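Local coordinates for periplasmic binding protein component of an ABC type zinc uptake transporter (Synechocystis sp., PDB 1PQ4), which binds zinc in the periplasm and probably hands it to an ABC-type transporter for uptake into the cell, at residues A[16-21]-A[171-176]; A[37-40]-A[44-47]; A[132-135]-A[139-142]; A[151-156]-A[161-166]; A[194-199]-A[245-250]. One frame throughout, in Å; residues are numbered along the deposited sequence.

Contacts 2, 3 and 5 each bring one histidine to the same zinc ion: His37, His133 and His197, with water 1 as a further ligand. His37 NE2 lies 3.2 Å from His133 NE2 and 3.1 Å from His197 NE2, so three chain regions meet at one point although the centres of these contacts are 20 to 23 Å apart. Contacts 1 and 4 belong to the helical part of the molecule away from the metal; contact 4 keeps its nearest atoms about 24 Å from those of contact 5. Contacts 1 and 4 adjoin through a probable hydrogen bond, Asn166 ND2 to Ile19 O, 2.8 Å. Contact 1 reaches contact 3 through the salt bridge of Lys142 and Glu175.

Contact 1 (A[16-21]-A[171-176]); sequences LEKIGG and LAELER
Lys18 and Glu173 meet as a single salt bridge at the protein surface, with Lys18 NZ 2.7 Å from Glu173 OE1. The ammonium group comes to OE1 on its syn side, 24° out of the carboxylate plane, and is therefore also near the second oxygen, Glu173 OE2 standing 3.2 Å from Lys18 NZ. Methylene groups follow the charge: Lys18 CE is 3.4 Å from Glu173 OE1, and Lys18 CD lies 3.7 Å from Glu173 OE2. The lysine thus brings CD and CE close to the carboxylate oxygens as well as the amine. The two chains reach each other differently. Lys18 bends at its second torsion (chi2 -74°), folding the chain before its outer half runs out to the acid, whereas Glu173 stays extended beyond CG (chi2 173°) and spans the gap from its own helix. An alanine in place of Lys18 would remove the ammonium group, and Glu173 would probably be left without this charge partner and be freer to swing. Behind the ion pair, Lys18 and Ile19 both touch the side chain of Phe170. Ile19 O accepts a hydrogen bond from Asn166 ND2, a second polar tie to helix 160-185. Helix 10-20 rests on helix 138-155, with Leu16 against Leu152 and Ile19 against Ala145 and Ala149, while the salt bridge joins it at the surface to helix 160-185, the long helix that follows helix 138-155 in the chain.

Contact 2 (A[37-40]-A[44-47]); sequences HTYE and QQLA. With ZN (zinc ion), chain C.
Tyr39 and Gln45 approach from opposite directions and meet at their polar ends, with the phenol ring and the amide almost perpendicular, 87° between their planes. Tyr39 OH donates a hydrogen bond of 2.7 Å to Gln45 OE1. The acceptor lies at the edge of the ring, in plane, while the hydroxyl approaches the amide from above, 38° out of the carbonyl plane. The tyrosine gets there with CG anti to its backbone nitrogen (chi1 -172°), which carries the ring from the loop toward helix 43-48. Gln45 answers with a chain extended beyond CG. The bond ties the loop that supplies a zinc ligand to the first turn of helix 43-48: two residues before Tyr39 stands His37, whose NE2 binds the zinc ion at 1.9 Å. Leu29, Val30, Pro31 and Asn34 touch the tyrosine, and its backbone oxygen is bonded by Trp66 NE1, so the residue is buried within loops. Gln45 NE2 finds its partner in Leu29 O, while Lys42, just ahead of Gln45, bonds through its backbone nitrogen to Gln45 OE1 and through NZ to Tyr39 OH. With both ends of the amide engaged, its rotation is fixed, and the nearby ammonium group would probably make the phenol a stronger donor to the glutamine oxygen.

Contact 3 (A[132-135]-A[139-142]); sequences PHIW and TLVK. With ZN (zinc ion), chain C.
Ile134 O accepts a hydrogen bond from Gln144 NE2 and is touched by Leu140 CB, 3.8 Å away at the start of helix 138-155. The oxygen belongs to a short 3-10 segment that follows an inverse gamma turn centred on His133, one of the three zinc-binding histidines in the cleft. Side chains extend the junction: Ile134 CG2 rests 3.9 Å from Leu140 CD2, the two chains crossing obliquely. With its CG1 branch wedged between the backbone N and the carbonyl carbon (chi1 59°), Ile134 leaves CG2 to make this contact. Val141 reaches the next backbone oxygen, its CG2 being 3.6 Å from Trp135 O. The side chain of Trp135 sets off away from the helix, and the carbonyl carbon of His133 lies over one face of its indole, offset toward the rim. Both polar atoms of this tryptophan are engaged farther out, Trp135 O with Trp273 NE1 and Trp135 NE1 with Pro268 O. Pro132 CG lies 4.0 Å above one face of the His133 ring, toward its rim. His133 ND1 is bonded to Asp131 OD1, which orients the imidazole and probably makes its other nitrogen a better donor to the metal. His133 NE2 binds the zinc ion at 2.1 Å, with water 1 at the ring edge, in plane.

Contact 4 (A[151-156]-A[161-166]); sequences ELAELD and DQYEAN
Tyr163 carries nearly the whole contact with segment 151-156, its CB leading off helix 160-185 toward helix 138-155. CG stands anti to the carbonyl carbon (chi1 -67°), and this lays the ring against the neighbouring helix. One ortho carbon, CD1, is 3.9 Å from Ala153 CA; on the other flank CD2 packs on Ile19 O of helix 10-20. Farther out, CE1 of Tyr163 meets two backbone oxygens, Leu152 O at 3.7 Å and Asp156 O at the ring edge, in plane. CE2 lies 4.2 Å from Leu152 CD1. Leu152 CB sits over one face in a CH-pi contact, 4.1 Å from the ring centroid and only 7° off the normal. At the tip, Tyr163 OH donates to Asp156 OD2 over 2.6 Å, using the anti lone pair of that oxygen, with the ring and carboxylate planes 73° apart. Asn159 ND2 bonds to the same oxygen, so two donors hold the aspartate just where helix 138-155 ends. The arrangement is that of a helical hairpin: helices 138-155 and 160-185 run antiparallel and are closed here by a short turn. Leu152 continues the packing inward to Ile19 of helix 10-20 and to Ile5 of strand 3-7, while Leu155 touches Met3 of that strand and Lys78 of strand 78-81.

Contact 5 (A[194-199]-A[245-250]); sequences IVFHPS and TQFSTK. With ZN (zinc ion), chain C.
Phe196 and His197 follow the end of strand 192-195 and run beside loop 245-250, the CA of His197 lying 7.6 Å from the CA of Phe247, with Pro198 at the centre of an inverse gamma turn just beyond. The ring of Phe247 lies over one face of the His197 imidazole in an offset stack, centroids 4.3 Å apart and planes at 22°. Phe247 CZ comes over the centre of the imidazole, and in return His197 CB sits over the phenyl face, 3.9 Å from its centroid. His197 sets its ring there with CG anti to the backbone nitrogen (chi1 174°), which also directs NE2 to the zinc ion at 2.1 Å. This is the zinc site of a solute-binding protein of family 9, its other histidines being His37 and His133, and the phenyl ring shields one face of a metal ligand. The second shell steers that ligand too: His197 ND1 bonds to Glu215 OE1, which probably strengthens NE2 as a donor to the metal, and His197 N is held by Glu244 OE1. Phe196 meets the loop one step earlier, its CD2 lying 3.7 Å from Phe247 CB. An alanine in place of Phe247 would probably leave one face of His197 without its stacking partner and open a gap beside Phe196. Ser248 O stands over the centre of the Phe196 ring, 4.2 Å above its plane. The serine side chain turns back on its own loop in an ST turn, Lys250 N donating to Ser248 OG at 3.0 Å.

Contact 1 (A[16-21]-A[171-176])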
# COMPACT_ATOMS: atom_id res chain seq x y z
N LEU A 16 -7.15 -7.29 -7.91
CA LEU A 16 -7.35 -8.35 -8.89
C LEU A 16 -8.71 -9.00 -8.80
O LEU A 16 -9.31 -9.36 -9.84
CB LEU A 16 -6.27 -9.44 -8.80
CG LEU A 16 -5.04 -9.15 -9.68
CD1 LEU A 16 -5.41 -9.30 -11.16
CD2 LEU A 16 -4.56 -7.70 -9.44
N GLU A 17 -9.17 -9.22 -7.57
CA GLU A 17 -10.51 -9.83 -7.39
C GLU A 17 -11.58 -8.91 -8.01
O GLU A 17 -12.50 -9.38 -8.64
CB GLU A 17 -10.82 -10.04 -5.90
CG GLU A 17 -12.15 -10.76 -5.59
CD GLU A 17 -12.31 -12.11 -6.29
OE1 GLU A 17 -11.29 -12.79 -6.57
OE2 GLU A 17 -13.48 -12.49 -6.55
N LYS A 18 -11.46 -7.61 -7.80
CA LYS A 18 -12.45 -6.65 -8.32
C LYS A 18 -12.43 -6.62 -9.86
O LYS A 18 -13.46 -6.53 -10.52
CB LYS A 18 -12.11 -5.25 -7.81
CG LYS A 18 -12.49 -5.04 -6.34
CD LYS A 18 -14.04 -4.89 -6.25
CE LYS A 18 -14.56 -4.95 -4.79
NZ LYS A 18 -15.98 -4.45 -4.73
N ILE A 19 -11.24 -6.72 -10.42
CA ILE A 19 -11.10 -6.62 -11.88
C ILE A 19 -11.37 -7.93 -12.58
O ILE A 19 -12.04 -7.99 -13.62
CB ILE A 19 -9.68 -6.13 -12.20
CG1 ILE A 19 -9.54 -4.68 -11.76
CG2 ILE A 19 -9.35 -6.33 -13.72
CD1 ILE A 19 -8.10 -4.16 -11.72
N GLY A 20 -10.90 -9.01 -11.98
CA GLY A 20 -11.02 -10.33 -12.61
C GLY A 20 -12.12 -11.25 -12.14
O GLY A 20 -12.61 -12.08 -12.91
N GLY A 21 -12.50 -11.13 -10.86
CA GLY A 21 -13.54 -12.00 -10.33
C GLY A 21 -13.16 -13.46 -10.54
O GLY A 21 -12.02 -13.82 -10.33
N LEU A 171 -13.68 1.36 -10.94
CA LEU A 171 -13.33 2.79 -10.96
C LEU A 171 -14.42 3.64 -10.29
O LEU A 171 -14.12 4.62 -9.60
CB LEU A 171 -13.11 3.34 -12.40
CG LEU A 171 -11.92 2.68 -13.13
CD1 LEU A 171 -11.92 3.08 -14.66
CD2 LEU A 171 -10.59 3.08 -12.41
N ALA A 172 -15.68 3.28 -10.49
CA ALA A 172 -16.78 4.06 -9.87
C ALA A 172 -16.75 3.90 -8.33
O ALA A 172 -17.04 4.84 -7.59
CB ALA A 172 -18.14 3.57 -10.45
N GLU A 173 -16.45 2.69 -7.87
CA GLU A 173 -16.33 2.44 -6.44
C GLU A 173 -15.18 3.29 -5.91
O GLU A 173 -15.24 3.84 -4.82
CB GLU A 173 -15.97 0.97 -6.13
CG GLU A 173 -17.02 -0.09 -6.40
CD GLU A 173 -16.44 -1.51 -6.21
OE1 GLU A 173 -15.81 -1.78 -5.16
OE2 GLU A 173 -16.62 -2.36 -7.11
N LEU A 174 -14.08 3.35 -6.66
CA LEU A 174 -12.94 4.14 -6.18
C LEU A 174 -13.29 5.63 -6.03
O LEU A 174 -12.79 6.29 -5.12
CB LEU A 174 -11.71 3.96 -7.13
CG LEU A 174 -11.13 2.52 -7.01
CD1 LEU A 174 -10.24 2.16 -8.22
CD2 LEU A 174 -10.33 2.46 -5.73
N GLU A 175 -14.08 6.19 -6.96
CA GLU A 175 -14.45 7.61 -6.85
C GLU A 175 -15.32 7.81 -5.64
O GLU A 175 -15.19 8.79 -4.92
CB GLU A 175 -15.22 8.10 -8.09
CG GLU A 175 -14.41 9.08 -8.89
CD GLU A 175 -13.89 10.21 -8.02
OE1 GLU A 175 -14.62 11.19 -7.79
OE2 GLU A 175 -12.74 10.11 -7.54
N ARG A 176 -16.23 6.88 -5.42
CA ARG A 176 -17.12 6.98 -4.25
C ARG A 176 -16.27 6.89 -2.95
O ARG A 176 -16.42 7.70 -2.04
CB ARG A 176 -18.17 5.88 -4.34
CG ARG A 176 -19.09 5.75 -3.15
CD ARG A 176 -19.40 4.28 -3.08
NE ARG A 176 -20.25 3.85 -1.98
CZ ARG A 176 -20.44 2.56 -1.71
NH1 ARG A 176 -19.84 1.64 -2.46
NH2 ARG A 176 -21.22 2.19 -0.69

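Contact 2 (A[37-40]-A[44-47])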
# COMPACT_ATOMS: atom_id res chain seq x y z
N HIS A 37 9.50 -4.63 2.32
CA HIS A 37 10.78 -4.10 1.91
C HIS A 37 12.01 -4.99 2.19
O HIS A 37 13.06 -4.76 1.62
CB HIS A 37 10.99 -2.74 2.56
CG HIS A 37 9.87 -1.78 2.31
ND1 HIS A 37 9.70 -1.12 1.12
CD2 HIS A 37 8.85 -1.38 3.11
CE1 HIS A 37 8.64 -0.34 1.19
NE2 HIS A 37 8.10 -0.48 2.39
N THR A 38 11.89 -5.95 3.08
CA THR A 38 13.01 -6.82 3.37
C THR A 38 12.61 -8.27 3.14
O THR A 38 13.34 -9.18 3.50
CB THR A 38 13.49 -6.67 4.84
OG1 THR A 38 12.43 -7.01 5.74
CG2 THR A 38 13.96 -5.26 5.11
N TYR A 39 11.45 -8.49 2.54
CA TYR A 39 11.00 -9.86 2.29
C TYR A 39 11.82 -10.57 1.21
O TYR A 39 12.23 -9.97 0.21
CB TYR A 39 9.55 -9.88 1.81
CG TYR A 39 8.98 -11.27 1.73
CD1 TYR A 39 8.75 -12.00 2.89
CD2 TYR A 39 8.70 -11.86 0.51
CE1 TYR A 39 8.24 -13.29 2.84
CE2 TYR A 39 8.20 -13.16 0.44
CZ TYR A 39 7.97 -13.86 1.61
OH TYR A 39 7.47 -15.13 1.57
N GLU A 40 12.07 -11.85 1.42
CA GLU A 40 12.77 -12.61 0.40
C GLU A 40 11.87 -13.82 0.12
O GLU A 40 11.50 -14.55 1.03
CB GLU A 40 14.17 -13.04 0.83
CG GLU A 40 15.03 -13.29 -0.41
CD GLU A 40 16.50 -13.52 -0.12
OE1 GLU A 40 16.83 -14.49 0.61
OE2 GLU A 40 17.33 -12.73 -0.64
N GLN A 44 9.65 -22.62 -1.74
CA GLN A 44 8.39 -23.23 -2.12
C GLN A 44 7.54 -22.28 -2.96
O GLN A 44 6.73 -22.73 -3.77
CB GLN A 44 7.59 -23.68 -0.88
CG GLN A 44 7.92 -22.94 0.41
CD GLN A 44 9.29 -23.32 0.94
OE1 GLN A 44 9.59 -24.50 1.15
NE2 GLN A 44 10.13 -22.32 1.16
N GLN A 45 7.71 -20.97 -2.74
CA GLN A 45 6.95 -19.96 -3.48
C GLN A 45 7.48 -19.84 -4.89
O GLN A 45 6.70 -19.77 -5.83
CB GLN A 45 7.06 -18.58 -2.82
CG GLN A 45 6.30 -18.44 -1.56
CD GLN A 45 6.41 -17.04 -1.04
OE1 GLN A 45 7.50 -16.57 -0.71
NE2 GLN A 45 5.29 -16.35 -0.97
N LEU A 46 8.80 -19.78 -5.04
CA LEU A 46 9.39 -19.66 -6.38
C LEU A 46 9.00 -20.88 -7.24
O LEU A 46 8.79 -20.73 -8.44
CB LEU A 46 10.91 -19.56 -6.30
CG LEU A 46 11.39 -18.30 -5.58
CD1 LEU A 46 12.88 -18.40 -5.33
CD2 LEU A 46 11.08 -17.08 -6.40
N ALA A 47 8.90 -22.06 -6.62
CA ALA A 47 8.50 -23.27 -7.34
C ALA A 47 7.05 -23.17 -7.80
O ALA A 47 6.72 -23.55 -8.92
CB ALA A 47 8.62 -24.50 -6.45
ZN ZN C . 6.52 0.36 3.14
O HOH W 1 4.64 -0.90 3.41

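Contact 3 (A[132-135]-A[139-142])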
# COMPACT_ATOMS: atom_id res chain seq x y z
N PRO A 132 7.36 3.87 -3.36
CA PRO A 132 6.50 2.89 -4.01
C PRO A 132 5.09 2.66 -3.43
O PRO A 132 4.35 1.85 -3.96
CB PRO A 132 7.34 1.61 -3.88
CG PRO A 132 7.87 1.74 -2.48
CD PRO A 132 8.24 3.24 -2.36
N HIS A 133 4.71 3.41 -2.40
CA HIS A 133 3.46 3.12 -1.72
C HIS A 133 2.22 3.64 -2.43
O HIS A 133 1.32 4.26 -1.83
CB HIS A 133 3.57 3.65 -0.30
CG HIS A 133 4.71 3.06 0.48
ND1 HIS A 133 5.96 3.66 0.55
CD2 HIS A 133 4.79 1.95 1.25
CE1 HIS A 133 6.75 2.95 1.33
NE2 HIS A 133 6.07 1.90 1.76
N ILE A 134 2.18 3.40 -3.74
CA ILE A 134 1.07 3.94 -4.53
C ILE A 134 -0.26 3.20 -4.34
O ILE A 134 -1.30 3.67 -4.81
CB ILE A 134 1.44 3.93 -6.05
CG1 ILE A 134 1.76 2.47 -6.49
CG2 ILE A 134 2.67 4.88 -6.26
CD1 ILE A 134 0.78 1.34 -6.24
N TRP A 135 -0.24 2.07 -3.64
CA TRP A 135 -1.48 1.30 -3.52
C TRP A 135 -2.42 1.83 -2.45
O TRP A 135 -3.51 1.27 -2.25
CB TRP A 135 -1.18 -0.20 -3.27
CG TRP A 135 -0.55 -0.45 -1.89
CD1 TRP A 135 -1.20 -0.68 -0.70
CD2 TRP A 135 0.84 -0.53 -1.61
NE1 TRP A 135 -0.27 -0.91 0.31
CE2 TRP A 135 0.99 -0.82 -0.23
CE3 TRP A 135 2.00 -0.39 -2.41
CZ2 TRP A 135 2.24 -0.98 0.38
CZ3 TRP A 135 3.24 -0.54 -1.82
CH2 TRP A 135 3.36 -0.84 -0.43
N THR A 139 -6.90 7.43 -5.85
CA THR A 139 -6.70 8.13 -7.14
C THR A 139 -5.69 7.37 -8.00
O THR A 139 -5.95 7.09 -9.17
CB THR A 139 -6.24 9.58 -6.83
OG1 THR A 139 -7.37 10.26 -6.28
CG2 THR A 139 -5.80 10.36 -8.09
N LEU A 140 -4.57 6.99 -7.41
CA LEU A 140 -3.56 6.25 -8.16
C LEU A 140 -4.00 4.82 -8.40
O LEU A 140 -3.60 4.19 -9.38
CB LEU A 140 -2.23 6.32 -7.40
CG LEU A 140 -1.51 7.65 -7.40
CD1 LEU A 140 -2.37 8.70 -6.78
CD2 LEU A 140 -0.20 7.51 -6.56
N VAL A 141 -4.87 4.28 -7.54
CA VAL A 141 -5.30 2.92 -7.82
C VAL A 141 -6.18 2.87 -9.06
O VAL A 141 -6.27 1.83 -9.69
CB VAL A 141 -6.01 2.28 -6.55
CG1 VAL A 141 -6.71 0.95 -6.88
CG2 VAL A 141 -4.88 1.98 -5.51
N LYS A 142 -6.91 3.95 -9.34
CA LYS A 142 -7.65 3.98 -10.61
C LYS A 142 -6.71 3.70 -11.78
O LYS A 142 -7.06 2.98 -12.68
CB LYS A 142 -8.27 5.35 -10.91
CG LYS A 142 -9.36 5.75 -9.91
CD LYS A 142 -9.97 7.10 -10.33
CE LYS A 142 -10.97 7.64 -9.30
NZ LYS A 142 -11.70 8.82 -9.91
ZN ZN C . 6.52 0.36 3.14
O HOH W 1 4.64 -0.90 3.41

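Contact 4 (A[151-156]-A[161-166])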
# COMPACT_ATOMS: atom_id res chain seq x y z
N GLU A 151 -4.05 -5.08 -19.42
CA GLU A 151 -3.15 -6.21 -19.64
C GLU A 151 -3.82 -7.54 -19.55
O GLU A 151 -3.47 -8.46 -20.31
CB GLU A 151 -1.96 -6.15 -18.70
CG GLU A 151 -1.17 -4.91 -18.92
CD GLU A 151 -0.11 -5.05 -20.01
OE1 GLU A 151 -0.38 -5.69 -21.05
OE2 GLU A 151 0.99 -4.51 -19.82
N LEU A 152 -4.79 -7.69 -18.64
CA LEU A 152 -5.50 -8.98 -18.51
C LEU A 152 -6.35 -9.27 -19.77
O LEU A 152 -6.55 -10.45 -20.17
CB LEU A 152 -6.42 -9.01 -17.27
CG LEU A 152 -5.69 -9.13 -15.91
CD1 LEU A 152 -6.71 -9.24 -14.75
CD2 LEU A 152 -4.77 -10.35 -15.99
N ALA A 153 -6.91 -8.21 -20.35
CA ALA A 153 -7.74 -8.38 -21.56
C ALA A 153 -6.85 -8.84 -22.74
O ALA A 153 -7.32 -9.55 -23.62
CB ALA A 153 -8.48 -7.05 -21.91
N GLU A 154 -5.57 -8.44 -22.73
CA GLU A 154 -4.62 -8.84 -23.77
C GLU A 154 -4.25 -10.30 -23.59
O GLU A 154 -4.01 -11.02 -24.55
CB GLU A 154 -3.35 -8.00 -23.68
CG GLU A 154 -3.52 -6.54 -24.02
CD GLU A 154 -3.89 -6.33 -25.48
OE1 GLU A 154 -3.23 -6.95 -26.34
OE2 GLU A 154 -4.83 -5.55 -25.75
N LEU A 155 -4.21 -10.76 -22.35
CA LEU A 155 -3.86 -12.13 -22.07
C LEU A 155 -5.04 -13.07 -22.26
O LEU A 155 -4.87 -14.27 -22.55
CB LEU A 155 -3.40 -12.23 -20.61
CG LEU A 155 -1.99 -12.65 -20.17
CD1 LEU A 155 -0.99 -12.55 -21.30
CD2 LEU A 155 -1.59 -11.79 -18.99
N ASP A 156 -6.25 -12.53 -22.11
CA ASP A 156 -7.44 -13.38 -22.16
C ASP A 156 -8.53 -12.61 -22.92
O ASP A 156 -9.56 -12.22 -22.36
CB ASP A 156 -7.81 -13.72 -20.69
CG ASP A 156 -9.05 -14.56 -20.56
OD1 ASP A 156 -9.38 -15.27 -21.51
OD2 ASP A 156 -9.70 -14.53 -19.50
N ASP A 161 -14.72 -8.16 -22.63
CA ASP A 161 -15.86 -7.36 -22.23
C ASP A 161 -16.10 -7.39 -20.72
O ASP A 161 -16.52 -6.38 -20.13
CB ASP A 161 -17.13 -7.82 -22.95
CG ASP A 161 -17.16 -7.41 -24.44
OD1 ASP A 161 -16.48 -6.45 -24.83
OD2 ASP A 161 -17.90 -8.04 -25.22
N GLN A 162 -15.85 -8.55 -20.11
CA GLN A 162 -16.08 -8.69 -18.67
C GLN A 162 -15.01 -7.91 -17.89
O GLN A 162 -15.33 -7.24 -16.92
CB GLN A 162 -16.10 -10.17 -18.24
CG GLN A 162 -16.58 -10.38 -16.83
CD GLN A 162 -18.06 -9.97 -16.67
OE1 GLN A 162 -18.94 -10.54 -17.33
NE2 GLN A 162 -18.34 -8.97 -15.80
N TYR A 163 -13.76 -7.97 -18.32
CA TYR A 163 -12.73 -7.19 -17.60
C TYR A 163 -13.03 -5.70 -17.67
O TYR A 163 -12.76 -4.96 -16.71
CB TYR A 163 -11.34 -7.41 -18.20
CG TYR A 163 -10.78 -8.80 -18.01
CD1 TYR A 163 -10.48 -9.60 -19.12
CD2 TYR A 163 -10.63 -9.36 -16.73
CE1 TYR A 163 -10.05 -10.91 -18.98
CE2 TYR A 163 -10.21 -10.67 -16.57
CZ TYR A 163 -9.92 -11.45 -17.71
OH TYR A 163 -9.47 -12.74 -17.58
N GLU A 164 -13.53 -5.23 -18.82
CA GLU A 164 -13.87 -3.81 -18.98
C GLU A 164 -15.02 -3.41 -18.11
O GLU A 164 -15.02 -2.33 -17.51
CB GLU A 164 -14.29 -3.49 -20.43
CG GLU A 164 -13.41 -4.10 -21.43
CD GLU A 164 -12.70 -3.07 -22.21
OE1 GLU A 164 -11.71 -2.52 -21.67
OE2 GLU A 164 -13.14 -2.81 -23.35
N ALA A 165 -16.06 -4.24 -18.08
CA ALA A 165 -17.20 -3.90 -17.23
C ALA A 165 -16.75 -3.95 -15.75
O ALA A 165 -17.13 -3.08 -14.92
CB ALA A 165 -18.36 -4.91 -17.46
N ASN A 166 -15.97 -4.99 -15.41
CA ASN A 166 -15.51 -5.07 -13.99
C ASN A 166 -14.63 -3.86 -13.67
O ASN A 166 -14.69 -3.33 -12.57
CB ASN A 166 -14.67 -6.33 -13.70
CG ASN A 166 -15.46 -7.61 -13.81
OD1 ASN A 166 -16.69 -7.63 -13.84
ND2 ASN A 166 -14.74 -8.72 -13.85

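Contact 5 (A[194-199]-A[245-250])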
# COMPACT_ATOMS: atom_id res chain seq x y z
N ILE A 194 1.55 11.08 13.18
CA ILE A 194 2.87 10.43 13.33
C ILE A 194 2.67 8.96 13.16
O ILE A 194 1.78 8.39 13.76
CB ILE A 194 3.43 10.62 14.73
CG1 ILE A 194 3.42 12.08 15.09
CG2 ILE A 194 4.86 10.07 14.81
CD1 ILE A 194 3.90 12.37 16.54
N VAL A 195 3.54 8.34 12.37
CA VAL A 195 3.47 6.92 12.10
C VAL A 195 4.88 6.41 12.16
O VAL A 195 5.84 7.17 12.09
CB VAL A 195 2.96 6.59 10.66
CG1 VAL A 195 1.56 6.93 10.53
CG2 VAL A 195 3.80 7.37 9.60
N PHE A 196 5.00 5.12 12.32
CA PHE A 196 6.33 4.60 12.41
C PHE A 196 6.93 4.53 11.01
O PHE A 196 7.86 5.26 10.71
CB PHE A 196 6.35 3.23 13.06
CG PHE A 196 7.74 2.65 13.14
CD1 PHE A 196 8.68 3.21 14.02
CD2 PHE A 196 8.15 1.67 12.24
CE1 PHE A 196 9.99 2.81 14.01
CE2 PHE A 196 9.50 1.26 12.23
CZ PHE A 196 10.40 1.84 13.12
N HIS A 197 6.35 3.68 10.15
CA HIS A 197 6.89 3.48 8.79
C HIS A 197 6.08 4.36 7.82
O HIS A 197 4.85 4.30 7.79
CB HIS A 197 6.75 2.01 8.45
CG HIS A 197 7.11 1.69 7.04
ND1 HIS A 197 8.42 1.66 6.59
CD2 HIS A 197 6.33 1.37 5.97
CE1 HIS A 197 8.44 1.34 5.31
NE2 HIS A 197 7.19 1.17 4.91
N PRO A 198 6.78 5.19 7.02
CA PRO A 198 6.11 6.10 6.09
C PRO A 198 5.54 5.44 4.87
O PRO A 198 6.10 5.50 3.78
CB PRO A 198 7.21 7.14 5.77
CG PRO A 198 8.45 6.29 5.74
CD PRO A 198 8.25 5.28 6.90
N SER A 199 4.43 4.77 5.02
CA SER A 199 3.86 4.20 3.82
C SER A 199 2.69 5.04 3.34
O SER A 199 1.99 4.65 2.39
CB SER A 199 3.40 2.78 4.12
OG SER A 199 2.69 2.77 5.31
N THR A 245 1.51 -2.93 11.96
CA THR A 245 1.63 -4.33 12.37
C THR A 245 2.90 -5.01 11.94
O THR A 245 3.38 -5.90 12.62
CB THR A 245 0.52 -5.25 11.81
OG1 THR A 245 -0.46 -4.47 11.09
CG2 THR A 245 -0.13 -6.01 12.94
N GLN A 246 3.42 -4.61 10.78
CA GLN A 246 4.62 -5.26 10.24
C GLN A 246 5.92 -4.80 10.86
O GLN A 246 6.96 -5.32 10.53
CB GLN A 246 4.68 -5.07 8.71
CG GLN A 246 3.49 -5.68 7.96
CD GLN A 246 2.24 -4.78 8.00
OE1 GLN A 246 1.12 -5.20 7.62
NE2 GLN A 246 2.42 -3.54 8.46
N PHE A 247 5.87 -3.79 11.72
CA PHE A 247 7.10 -3.29 12.32
C PHE A 247 6.90 -3.22 13.83
O PHE A 247 5.77 -3.18 14.31
CB PHE A 247 7.43 -1.90 11.79
CG PHE A 247 7.48 -1.82 10.28
CD1 PHE A 247 6.34 -1.56 9.53
CD2 PHE A 247 8.68 -2.04 9.61
CE1 PHE A 247 6.38 -1.53 8.14
CE2 PHE A 247 8.73 -2.01 8.20
CZ PHE A 247 7.59 -1.75 7.48
N SER A 248 7.99 -3.22 14.56
CA SER A 248 7.91 -3.14 16.01
C SER A 248 7.23 -1.81 16.35
O SER A 248 7.46 -0.80 15.68
CB SER A 248 9.31 -3.14 16.60
OG SER A 248 9.23 -2.67 17.91
N THR A 249 6.38 -1.81 17.37
CA THR A 249 5.73 -0.55 17.78
C THR A 249 6.44 0.01 19.00
O THR A 249 5.95 0.96 19.61
CB THR A 249 4.28 -0.77 18.16
OG1 THR A 249 4.21 -1.77 19.19
CG2 THR A 249 3.46 -1.25 16.95
N LYS A 250 7.60 -0.55 19.35
CA LYS A 250 8.33 -0.10 20.53
C LYS A 250 8.56 1.42 20.58
O LYS A 250 8.26 2.04 21.60
CB LYS A 250 9.68 -0.83 20.65
CG LYS A 250 10.33 -0.65 22.03
CD LYS A 250 11.77 -1.19 22.08
CE LYS A 250 11.82 -2.64 21.64
NZ LYS A 250 13.12 -3.03 21.01
ZN ZN C . 6.52 0.36 3.14
O HOH W 1 4.64 -0.90 3.41